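Local structure of 2L protein (Yaba-like disease virus, 3IT8) at residues 98-103 against 211-215; 115-119 against 242-247; 180-184 against 285-289; 198-204 against 278-283. The protein binds tumor necrosis factor alpha as a poxvirus relative of MHC class I molecules, probably keeping the cytokine from its receptors. Residues are numbered along the deposited sequence.

Contact 1: 98-103 against 211-215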
loop_
_atom_site.group_PDB
_atom_site.type_symbol
_atom_site.label_atom_id
_atom_site.label_comp_id
_atom_site.label_asym_id
_atom_site.label_seq_id
_atom_site.Cartn_x
_atom_site.Cartn_y
_atom_site.Cartn_z
ATOM N N TYR D 98 -25.918 18.073 -3.502
ATOM C CA TYR D 98 -25.579 19.208 -2.662
ATOM C C TYR D 98 -24.308 19.002 -1.859
ATOM O O TYR D 98 -23.922 17.877 -1.552
ATOM C CB TYR D 98 -26.721 19.479 -1.686
ATOM C CG TYR D 98 -26.946 18.337 -0.728
ATOM C CD1 TYR D 98 -26.275 18.281 0.495
ATOM C CD2 TYR D 98 -27.800 17.285 -1.062
ATOM C CE1 TYR D 98 -26.452 17.197 1.364
ATOM C CE2 TYR D 98 -27.983 16.203 -0.211
ATOM C CZ TYR D 98 -27.308 16.160 0.999
ATOM O OH TYR D 98 -27.471 15.064 1.816
ATOM N N GLU D 99 -23.683 20.126 -1.529
ATOM C CA GLU D 99 -22.489 20.187 -0.717
ATOM C C GLU D 99 -22.788 21.349 0.224
ATOM O O GLU D 99 -22.361 22.473 -0.008
ATOM C CB GLU D 99 -21.266 20.489 -1.570
ATOM C CG GLU D 99 -20.301 19.333 -1.621
ATOM C CD GLU D 99 -18.989 19.678 -2.310
ATOM O OE1 GLU D 99 -18.323 20.654 -1.888
ATOM O OE2 GLU D 99 -18.613 18.967 -3.270
ATOM N N THR D 100 -23.574 21.067 1.261
ATOM C CA THR D 100 -23.974 22.046 2.274
ATOM C C THR D 100 -23.012 21.938 3.457
ATOM O O THR D 100 -23.206 21.104 4.339
ATOM C CB THR D 100 -25.396 21.742 2.769
ATOM O OG1 THR D 100 -26.277 21.661 1.643
ATOM C CG2 THR D 100 -25.887 22.826 3.709
ATOM N N GLY D 101 -21.982 22.778 3.484
ATOM C CA GLY D 101 -21.017 22.684 4.564
ATOM C C GLY D 101 -20.332 21.326 4.494
ATOM O O GLY D 101 -19.861 20.917 3.429
ATOM N N LEU D 102 -20.287 20.620 5.617
ATOM C CA LEU D 102 -19.670 19.305 5.658
ATOM C C LEU D 102 -20.557 18.242 5.026
ATOM O O LEU D 102 -20.052 17.255 4.494
ATOM C CB LEU D 102 -19.384 18.883 7.097
ATOM C CG LEU D 102 -18.284 19.590 7.873
ATOM C CD1 LEU D 102 -18.093 18.853 9.190
ATOM C CD2 LEU D 102 -16.989 19.610 7.063
ATOM N N LEU D 103 -21.871 18.438 5.102
ATOM C CA LEU D 103 -22.810 17.476 4.546
ATOM C C LEU D 103 -22.789 17.457 3.019
ATOM O O LEU D 103 -22.503 18.471 2.375
ATOM C CB LEU D 103 -24.227 17.784 5.022
ATOM C CG LEU D 103 -24.399 17.944 6.530
ATOM C CD1 LEU D 103 -25.883 18.146 6.844
ATOM C CD2 LEU D 103 -23.861 16.724 7.257
ATOM N N ASP D 211 -28.850 26.945 0.582
ATOM C CA ASP D 211 -28.918 25.621 1.183
ATOM C C ASP D 211 -28.354 25.653 2.599
ATOM O O ASP D 211 -27.212 26.071 2.832
ATOM C CB ASP D 211 -28.160 24.586 0.329
ATOM C CG ASP D 211 -26.765 25.058 -0.097
ATOM O OD1 ASP D 211 -26.654 26.124 -0.746
ATOM O OD2 ASP D 211 -25.777 24.347 0.203
ATOM N N VAL D 212 -29.170 25.225 3.551
ATOM C CA VAL D 212 -28.759 25.184 4.942
ATOM C C VAL D 212 -29.392 23.969 5.550
ATOM O O VAL D 212 -30.524 23.623 5.230
ATOM C CB VAL D 212 -29.228 26.426 5.733
ATOM C CG1 VAL D 212 -29.223 26.134 7.214
ATOM C CG2 VAL D 212 -28.294 27.574 5.469
ATOM N N ILE D 213 -28.642 23.299 6.405
ATOM C CA ILE D 213 -29.166 22.137 7.078
ATOM C C ILE D 213 -28.854 22.277 8.542
ATOM O O ILE D 213 -27.807 22.793 8.933
ATOM C CB ILE D 213 -28.589 20.832 6.523
ATOM C CG1 ILE D 213 -29.088 20.630 5.091
ATOM C CG2 ILE D 213 -29.033 19.668 7.387
ATOM C CD1 ILE D 213 -28.577 19.387 4.422
ATOM N N THR D 214 -29.783 21.799 9.347
ATOM C CA THR D 214 -29.677 21.909 10.773
ATOM C C THR D 214 -29.836 20.556 11.453
ATOM O O THR D 214 -30.702 19.750 11.077
ATOM C CB THR D 214 -30.758 22.887 11.258
ATOM O OG1 THR D 214 -30.216 23.726 12.263
ATOM C CG2 THR D 214 -31.951 22.152 11.822
ATOM N N LYS D 215 -28.986 20.314 12.450
ATOM C CA LYS D 215 -29.029 19.076 13.234
ATOM C C LYS D 215 -29.139 19.379 14.720
ATOM O O LYS D 215 -28.386 20.188 15.258
ATOM C CB LYS D 215 -27.773 18.221 13.004
ATOM C CG LYS D 215 -27.710 17.557 11.659
ATOM C CD LYS D 215 -26.591 16.548 11.573
ATOM C CE LYS D 215 -26.708 15.768 10.270
ATOM N NZ LYS D 215 -25.858 14.539 10.247
#

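Contact 2: 115-119 against 242-247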
loop_
_atom_site.group_PDB
_atom_site.type_symbol
_atom_site.label_atom_id
_atom_site.label_comp_id
_atom_site.label_asym_id
_atom_site.label_seq_id
_atom_site.Cartn_x
_atom_site.Cartn_y
_atom_site.Cartn_z
ATOM N N GLY D 115 -48.298 14.941 -4.182
ATOM C CA GLY D 115 -47.226 14.754 -3.216
ATOM C C GLY D 115 -46.192 13.725 -3.625
ATOM O O GLY D 115 -46.362 13.054 -4.635
ATOM N N PRO D 116 -45.107 13.569 -2.848
ATOM C CA PRO D 116 -44.033 12.612 -3.134
ATOM C C PRO D 116 -44.562 11.233 -3.455
ATOM O O PRO D 116 -45.479 10.745 -2.799
ATOM C CB PRO D 116 -43.199 12.630 -1.861
ATOM C CG PRO D 116 -44.189 13.016 -0.818
ATOM C CD PRO D 116 -44.946 14.121 -1.496
ATOM N N LEU D 117 -43.968 10.606 -4.464
ATOM C CA LEU D 117 -44.393 9.290 -4.914
ATOM C C LEU D 117 -43.338 8.209 -4.641
ATOM O O LEU D 117 -43.509 7.383 -3.744
ATOM C CB LEU D 117 -44.717 9.364 -6.406
ATOM C CG LEU D 117 -45.535 8.231 -6.989
ATOM C CD1 LEU D 117 -46.809 8.085 -6.181
ATOM C CD2 LEU D 117 -45.843 8.520 -8.437
ATOM N N ALA D 118 -42.249 8.215 -5.404
ATOM C CA ALA D 118 -41.191 7.219 -5.231
ATOM C C ALA D 118 -39.795 7.799 -5.313
ATOM O O ALA D 118 -39.522 8.710 -6.091
ATOM C CB ALA D 118 -41.328 6.112 -6.263
ATOM N N ARG D 119 -38.904 7.222 -4.522
ATOM C CA ARG D 119 -37.505 7.640 -4.426
ATOM C C ARG D 119 -36.603 6.559 -5.019
ATOM O O ARG D 119 -36.793 5.376 -4.760
ATOM C CB ARG D 119 -37.185 7.874 -2.947
ATOM C CG ARG D 119 -35.738 8.023 -2.594
ATOM C CD ARG D 119 -35.573 8.147 -1.079
ATOM N NE ARG D 119 -36.083 9.406 -0.554
ATOM C CZ ARG D 119 -37.196 9.526 0.161
ATOM N NH1 ARG D 119 -37.920 8.453 0.441
ATOM N NH2 ARG D 119 -37.582 10.722 0.591
ATOM N N ASN D 242 -41.744 13.077 4.769
ATOM C CA ASN D 242 -41.644 12.045 3.743
ATOM C C ASN D 242 -40.359 12.247 2.956
ATOM O O ASN D 242 -39.886 11.349 2.261
ATOM C CB ASN D 242 -42.833 12.108 2.799
ATOM C CG ASN D 242 -44.095 11.647 3.449
ATOM O OD1 ASN D 242 -44.124 10.586 4.069
ATOM N ND2 ASN D 242 -45.160 12.433 3.311
ATOM N N TYR D 243 -39.805 13.444 3.072
ATOM C CA TYR D 243 -38.577 13.783 2.394
ATOM C C TYR D 243 -37.415 13.644 3.372
ATOM O O TYR D 243 -37.609 13.747 4.583
ATOM C CB TYR D 243 -38.638 15.229 1.886
ATOM C CG TYR D 243 -39.682 15.477 0.833
ATOM C CD1 TYR D 243 -40.943 15.941 1.174
ATOM C CD2 TYR D 243 -39.413 15.225 -0.514
ATOM C CE1 TYR D 243 -41.925 16.153 0.195
ATOM C CE2 TYR D 243 -40.383 15.429 -1.496
ATOM C CZ TYR D 243 -41.637 15.893 -1.129
ATOM O OH TYR D 243 -42.603 16.082 -2.084
ATOM N N GLU D 244 -36.212 13.413 2.846
ATOM C CA GLU D 244 -35.011 13.304 3.669
ATOM C C GLU D 244 -34.277 14.630 3.513
ATOM O O GLU D 244 -34.244 15.182 2.418
ATOM C CB GLU D 244 -34.115 12.184 3.155
ATOM C CG GLU D 244 -34.824 10.876 2.909
ATOM C CD GLU D 244 -33.950 9.884 2.164
ATOM O OE1 GLU D 244 -33.416 10.246 1.089
ATOM O OE2 GLU D 244 -33.799 8.740 2.645
ATOM N N PRO D 245 -33.691 15.170 4.596
ATOM C CA PRO D 245 -32.977 16.445 4.449
ATOM C C PRO D 245 -31.967 16.361 3.309
ATOM O O PRO D 245 -31.229 15.378 3.195
ATOM C CB PRO D 245 -32.328 16.642 5.816
ATOM C CG PRO D 245 -32.243 15.252 6.374
ATOM C CD PRO D 245 -33.548 14.646 5.963
ATOM N N GLY D 246 -31.941 17.389 2.465
ATOM C CA GLY D 246 -31.057 17.371 1.314
ATOM C C GLY D 246 -31.904 17.413 0.041
ATOM O O GLY D 246 -31.543 18.077 -0.942
ATOM N N GLU D 247 -33.031 16.701 0.053
ATOM C CA GLU D 247 -33.951 16.692 -1.086
ATOM C C GLU D 247 -34.665 18.044 -1.053
ATOM O O GLU D 247 -35.062 18.506 0.017
ATOM C CB GLU D 247 -34.987 15.563 -0.945
ATOM C CG GLU D 247 -34.388 14.187 -0.717
ATOM C CD GLU D 247 -35.419 13.049 -0.648
ATOM O OE1 GLU D 247 -36.452 13.216 0.026
ATOM O OE2 GLU D 247 -35.193 11.969 -1.248
#

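Contact 3: 180-184 against 285-289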
loop_
_atom_site.group_PDB
_atom_site.type_symbol
_atom_site.label_atom_id
_atom_site.label_comp_id
_atom_site.label_asym_id
_atom_site.label_seq_id
_atom_site.Cartn_x
_atom_site.Cartn_y
_atom_site.Cartn_z
ATOM N N LYS D 180 -22.231 36.610 -3.835
ATOM C CA LYS D 180 -21.070 36.172 -3.070
ATOM C C LYS D 180 -21.526 35.431 -1.807
ATOM O O LYS D 180 -22.644 35.620 -1.322
ATOM C CB LYS D 180 -20.225 37.376 -2.670
ATOM C CG LYS D 180 -20.978 38.343 -1.779
ATOM C CD LYS D 180 -20.033 39.255 -1.026
ATOM C CE LYS D 180 -20.777 40.067 0.023
ATOM N NZ LYS D 180 -19.837 40.880 0.848
ATOM N N ASP D 181 -20.660 34.582 -1.274
ATOM C CA ASP D 181 -20.993 33.850 -0.060
ATOM C C ASP D 181 -21.223 34.844 1.069
ATOM O O ASP D 181 -20.545 35.871 1.166
ATOM C CB ASP D 181 -19.855 32.896 0.309
ATOM C CG ASP D 181 -19.991 31.545 -0.359
ATOM O OD1 ASP D 181 -20.392 31.495 -1.537
ATOM O OD2 ASP D 181 -19.688 30.529 0.291
ATOM N N THR D 182 -22.191 34.541 1.919
ATOM C CA THR D 182 -22.493 35.406 3.051
ATOM C C THR D 182 -22.766 34.599 4.316
ATOM O O THR D 182 -23.698 33.791 4.368
ATOM C CB THR D 182 -23.689 36.301 2.742
ATOM O OG1 THR D 182 -23.273 37.304 1.808
ATOM C CG2 THR D 182 -24.237 36.950 4.013
ATOM N N THR D 183 -21.941 34.831 5.337
ATOM C CA THR D 183 -22.071 34.116 6.596
ATOM C C THR D 183 -23.243 34.589 7.425
ATOM O O THR D 183 -23.440 35.770 7.620
ATOM C CB THR D 183 -20.817 34.247 7.418
ATOM O OG1 THR D 183 -19.684 33.994 6.578
ATOM C CG2 THR D 183 -20.848 33.248 8.554
ATOM N N PRO D 184 -24.033 33.654 7.937
ATOM C CA PRO D 184 -25.198 33.995 8.745
ATOM C C PRO D 184 -24.892 34.283 10.211
ATOM O O PRO D 184 -23.770 34.096 10.679
ATOM C CB PRO D 184 -26.064 32.760 8.597
ATOM C CG PRO D 184 -25.035 31.675 8.683
ATOM C CD PRO D 184 -23.936 32.195 7.760
ATOM N N HIS D 285 -23.528 24.949 6.775
ATOM C CA HIS D 285 -23.604 25.911 5.685
ATOM C C HIS D 285 -22.226 26.072 5.031
ATOM O O HIS D 285 -21.213 25.732 5.635
ATOM C CB HIS D 285 -24.082 27.248 6.223
ATOM C CG HIS D 285 -24.230 28.293 5.173
ATOM N ND1 HIS D 285 -25.318 28.355 4.335
ATOM C CD2 HIS D 285 -23.408 29.299 4.799
ATOM C CE1 HIS D 285 -25.161 29.355 3.487
ATOM N NE2 HIS D 285 -24.010 29.943 3.746
ATOM N N ASP D 286 -22.186 26.584 3.803
ATOM C CA ASP D 286 -20.915 26.760 3.099
ATOM C C ASP D 286 -19.926 27.585 3.911
ATOM O O ASP D 286 -18.753 27.233 4.020
ATOM C CB ASP D 286 -21.158 27.384 1.725
ATOM C CG ASP D 286 -21.511 26.344 0.671
ATOM O OD1 ASP D 286 -21.960 25.239 1.060
ATOM O OD2 ASP D 286 -21.342 26.636 -0.540
ATOM N N THR D 287 -20.393 28.690 4.473
ATOM C CA THR D 287 -19.546 29.508 5.329
ATOM C C THR D 287 -19.662 28.720 6.628
ATOM O O THR D 287 -20.717 28.158 6.889
ATOM C CB THR D 287 -20.133 30.926 5.480
ATOM O OG1 THR D 287 -21.403 30.870 6.138
ATOM C CG2 THR D 287 -20.334 31.552 4.095
ATOM N N LEU D 288 -18.612 28.654 7.435
ATOM C CA LEU D 288 -18.650 27.847 8.671
ATOM C C LEU D 288 -19.070 26.396 8.422
ATOM O O LEU D 288 -20.195 26.027 8.715
ATOM C CB LEU D 288 -19.574 28.473 9.753
ATOM C CG LEU D 288 -21.090 28.824 9.862
ATOM C CD1 LEU D 288 -21.403 29.977 8.955
ATOM C CD2 LEU D 288 -22.003 27.652 9.586
ATOM N N GLU D 289 -18.163 25.575 7.889
ATOM C CA GLU D 289 -18.449 24.162 7.587
ATOM C C GLU D 289 -19.517 23.518 8.486
ATOM O O GLU D 289 -20.423 22.838 8.007
ATOM C CB GLU D 289 -17.157 23.342 7.634
ATOM C CG GLU D 289 -16.146 23.722 6.556
ATOM C CD GLU D 289 -14.932 22.800 6.534
ATOM O OE1 GLU D 289 -14.237 22.698 7.569
ATOM O OE2 GLU D 289 -14.673 22.178 5.478
#

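Contact 4: 198-204 against 278-283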
loop_
_atom_site.group_PDB
_atom_site.type_symbol
_atom_site.label_atom_id
_atom_site.label_comp_id
_atom_site.label_asym_id
_atom_site.label_seq_id
_atom_site.Cartn_x
_atom_site.Cartn_y
_atom_site.Cartn_z
ATOM N N MET D 198 -40.950 22.619 27.011
ATOM C CA MET D 198 -40.029 23.572 26.391
ATOM C C MET D 198 -39.915 23.469 24.864
ATOM O O MET D 198 -40.151 22.412 24.278
ATOM C CB MET D 198 -38.643 23.421 27.020
ATOM C CG MET D 198 -37.591 24.341 26.437
ATOM S SD MET D 198 -36.028 24.222 27.302
ATOM C CE MET D 198 -36.081 25.747 28.297
ATOM N N THR D 199 -39.552 24.585 24.230
ATOM C CA THR D 199 -39.393 24.638 22.779
ATOM C C THR D 199 -38.097 25.367 22.408
ATOM O O THR D 199 -37.790 26.438 22.941
ATOM C CB THR D 199 -40.598 25.358 22.103
ATOM O OG1 THR D 199 -40.850 24.758 20.833
ATOM C CG2 THR D 199 -40.314 26.853 21.883
ATOM N N LEU D 200 -37.329 24.779 21.498
ATOM C CA LEU D 200 -36.082 25.393 21.067
ATOM C C LEU D 200 -36.209 25.903 19.645
ATOM O O LEU D 200 -36.769 25.232 18.779
ATOM C CB LEU D 200 -34.936 24.392 21.180
ATOM C CG LEU D 200 -34.446 24.269 22.621
ATOM C CD1 LEU D 200 -33.518 23.091 22.772
ATOM C CD2 LEU D 200 -33.748 25.562 23.003
ATOM N N GLU D 201 -35.697 27.103 19.413
ATOM C CA GLU D 201 -35.774 27.712 18.105
ATOM C C GLU D 201 -34.414 28.194 17.646
ATOM O O GLU D 201 -33.841 29.119 18.229
ATOM C CB GLU D 201 -36.735 28.888 18.145
ATOM C CG GLU D 201 -36.908 29.572 16.818
ATOM C CD GLU D 201 -37.772 30.801 16.930
ATOM O OE1 GLU D 201 -38.915 30.672 17.418
ATOM O OE2 GLU D 201 -37.310 31.895 16.538
ATOM N N CYS D 202 -33.907 27.564 16.589
ATOM C CA CYS D 202 -32.616 27.913 16.009
ATOM C C CYS D 202 -32.910 28.839 14.843
ATOM O O CYS D 202 -33.640 28.464 13.941
ATOM C CB CYS D 202 -31.926 26.650 15.500
ATOM S SG CYS D 202 -30.157 26.802 15.126
ATOM N N THR D 203 -32.378 30.056 14.864
ATOM C CA THR D 203 -32.624 30.964 13.754
ATOM C C THR D 203 -31.311 31.406 13.134
ATOM O O THR D 203 -30.410 31.913 13.814
ATOM C CB THR D 203 -33.406 32.210 14.181
ATOM O OG1 THR D 203 -32.507 33.316 14.277
ATOM C CG2 THR D 203 -34.083 31.990 15.517
ATOM N N VAL D 204 -31.217 31.197 11.827
ATOM C CA VAL D 204 -30.031 31.542 11.059
ATOM C C VAL D 204 -30.374 32.755 10.195
ATOM O O VAL D 204 -31.279 32.703 9.377
ATOM C CB VAL D 204 -29.598 30.335 10.184
ATOM C CG1 VAL D 204 -28.224 30.589 9.576
ATOM C CG2 VAL D 204 -29.592 29.069 11.030
ATOM N N GLN D 278 -30.925 18.203 26.563
ATOM C CA GLN D 278 -31.324 19.440 25.903
ATOM C C GLN D 278 -30.466 19.589 24.661
ATOM O O GLN D 278 -29.260 19.821 24.750
ATOM C CB GLN D 278 -31.120 20.655 26.800
ATOM C CG GLN D 278 -31.577 21.935 26.132
ATOM C CD GLN D 278 -31.306 23.162 26.962
ATOM O OE1 GLN D 278 -30.154 23.554 27.158
ATOM N NE2 GLN D 278 -32.369 23.780 27.461
ATOM N N PRO D 279 -31.085 19.475 23.479
ATOM C CA PRO D 279 -30.329 19.596 22.239
ATOM C C PRO D 279 -29.627 20.929 22.071
ATOM O O PRO D 279 -29.990 21.938 22.687
ATOM C CB PRO D 279 -31.392 19.370 21.172
ATOM C CG PRO D 279 -32.580 20.015 21.778
ATOM C CD PRO D 279 -32.531 19.495 23.199
ATOM N N VAL D 280 -28.597 20.889 21.237
ATOM C CA VAL D 280 -27.805 22.040 20.878
ATOM C C VAL D 280 -28.004 22.109 19.356
ATOM O O VAL D 280 -28.211 21.085 18.700
ATOM C CB VAL D 280 -26.336 21.812 21.234
ATOM C CG1 VAL D 280 -25.789 20.620 20.483
ATOM C CG2 VAL D 280 -25.555 23.034 20.909
ATOM N N CYS D 281 -27.973 23.301 18.785
ATOM C CA CYS D 281 -28.194 23.419 17.356
ATOM C C CYS D 281 -26.895 23.406 16.553
ATOM O O CYS D 281 -26.005 24.227 16.788
ATOM C CB CYS D 281 -28.975 24.706 17.057
ATOM S SG CYS D 281 -29.472 24.892 15.314
ATOM N N VAL D 282 -26.782 22.464 15.615
ATOM C CA VAL D 282 -25.606 22.389 14.748
ATOM C C VAL D 282 -26.037 22.853 13.359
ATOM O O VAL D 282 -26.903 22.245 12.738
ATOM C CB VAL D 282 -25.047 20.965 14.629
ATOM C CG1 VAL D 282 -23.717 21.011 13.906
ATOM C CG2 VAL D 282 -24.873 20.345 16.011
ATOM N N VAL D 283 -25.424 23.933 12.885
ATOM C CA VAL D 283 -25.744 24.522 11.587
ATOM C C VAL D 283 -24.735 24.209 10.497
ATOM O O VAL D 283 -23.554 24.526 10.637
ATOM C CB VAL D 283 -25.851 26.044 11.719
ATOM C CG1 VAL D 283 -25.928 26.692 10.358
ATOM C CG2 VAL D 283 -27.068 26.389 12.555
#

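Contact 1: 98-103 against 211-215
A beta hairpin tip that meets the approach to, and part of, strand 213-218 shows how an MHC-like platform and an Ig-like domain can be joined by a small, mixed interface. Tyr98, still in the strand, points toward 211-215, and its CE1 lies 4.3 Å from Ile213 CD1. Glu99 turns away from this partner; its carboxylate instead forms a salt bridge with a basic side chain of the tumor necrosis factor chain. Thr100 faces inward again and uses both ends of its side chain: OG1 donates a hydrogen bond to Asp211 OD2 (3.1 Å), while CG2 sits 4.1 Å from Ile213 CG1. Asp211 OD2 also accepts from the Ile1 amino terminus. Gly101 and Leu102 form the corners of a type II' turn from Thr100 to Leu103, which links strands 90-100 and 103-112; the positive phi of Gly101 (63°, with psi -130°) suits the first corner. Leu103 returns to the interface, with CD1 3.5 Å from Ile213 CG2 and CD2 4.2 Å from Lys215 NZ, an ammonium paired with Glu236. Tyr98, Thr100 and Leu103 thus all pack on Ile213. The chemistry implies an apolar core centred on one isoleucine and fixed at its margin by a single directional bond, so that the MHC-like sheet abuts the Ig-like domain while Glu99 and Leu102 of the same hairpin reach the cytokine.

Contact 2: 115-119 against 242-247
Asn242 opens the loop's engagement with strand 115-121 through its backbone: its O accepts a hydrogen bond from Arg119 NH2 (2.9 Å), and its CB rests 4.0 Å from Pro116 CG. Tyr243 then brings its ring against the proline, CZ 3.7 Å from Pro116 CB, and its hydroxyl is hydrogen-bonded to Glu111 beyond the segment. Glu244 places its carboxylate over one face of the Arg119 guanidinium; OE1 is 3.2 Å from Arg119 NE but well out of the plane, so this salt bridge is one of charge alone. Pro245 and Gly246 carry the chain round a turn closed by the bond from Glu247 N to Glu244 O (3.1 Å). That return brings Glu247 to the edge of the same guanidinium, where OE2 accepts from Arg119 NE and OE1 from Arg119 NH2, each at 2.8 Å. Glu247 OE1 also takes the backbone N of Glu244 (2.8 Å), so one carboxylate organises the turn as well as the arginine. Leu117 and Ala118 both face Val110 in a classic beta bulge, just ahead of Arg119. The loop belongs to the Ig-like part of the chain and the strand to the floor of the MHC-like platform. A buried arginine so met implies a directional joint in which its charge is shared by two carboxylates, one bonded in the guanidinium plane and one over its face, with an apolar proline-tyrosine flank.

Contact 3: 180-184 against 285-289
Thr287 lies across the backbone of 182-184, its CG2 3.9 Å from Thr182 C, its CB 3.3 Å from Thr183 OG1 and its OG1 3.3 Å from Pro184 CD. The next side chain, Leu288, covers the far end of the same stretch: CD1 approaches Pro184 CD at 3.6 Å and Thr183 CG2 at 3.3 Å. Its backbone has positive phi (53°), part of the sharp bend that lets successive side chains face the linker. His285 completes the set from deeper in the protein, with CD2 4.2 Å from Pro184 CD, while its ring also meets that of Phe207. In the terms of the immunoglobulin fold, 285-289 is the loop between strands 279-284 and 291-293, the F-G connection, and 180-184 is the linker that leaves helix 148-174 of the MHC-like platform and enters the first Ig-like strand, 185-189. The two irregular pieces meet mainly by van der Waals packing, without hydrogen bonds between them. At the exposed edge Asp181 OD2 touches Asp286 CB (3.8 Å) and Thr287 CG2 (4.0 Å), which brings two like charges close, Asp181 OD2 and Asp286 OD2 being 4.3 Å apart. Asp286 has compensation elsewhere, since OD2 is hydrogen-bonded to the amino group of Ile1 and OD1 weakly to Gly101 N.

Contact 4: 198-204 against 278-283
This is the disulfide-pinned core of an immunoglobulin sandwich, where strand 198-207 of one sheet faces strand 279-284 of the other; in immunoglobulin nomenclature these are strands B and F. The strand axes approach to 8.3 Å and run nearly parallel, with an angle of 19° between their directions. They share no backbone bonds, so the contact is made by side chains, most of them pointing toward the opposite strand. Cys202 SG and Cys281 SG form the bridge at 2.0 Å with a chi3 of -90°, close to the relaxed value for a disulfide, and the paired CA atoms are 6.4 Å apart. Packing continues on either side of it. Toward the loop end of the second segment, Leu200 CD1 lies 3.4 Å from Pro279 CG. In the other direction, Val283 CG2 sits 4.0 Å from both Cys202 SG and Val204 CG2. At the sandwich margin Gln278 NE2 makes a weak hydrogen bond to Met198 SD (3.7 Å). Glu201 and Thr203 point away from this interior, as do Val280 and Val282. Trp216 on strand 213-218 packs against Leu200, Cys202 and Pro279, the familiar tryptophan beside the Ig disulfide, and Val188 of strand 185-189 touches both cysteines. Within its sheet strand 198-207 runs between 185-189 and 263-271, while across the core strand 279-284 has 213-218 and 291-293 as its neighbours.

In the fold
From the N terminus, the chain passes through the MHC-like sheet and leaves the first halves of contacts 1 and 2 there, then descends from helix 148-174 into the Ig-like domain. Contact 1 closes when 211-215 returns to the hairpin tip, and contact 2 when 242-247 reaches strand 115-121; these two loops cross. Contact 4 closes next, and contact 3, which began before it and ends after it, encloses it; both cross contacts 1 and 2. Contacts 1 and 2 therefore tie platform to Ig-like domain, contact 4 joins the two Ig sheets, and contact 3 joins linker to F-G loop. Contact 1 touches all three others, for instance through Tyr98 on Gly246.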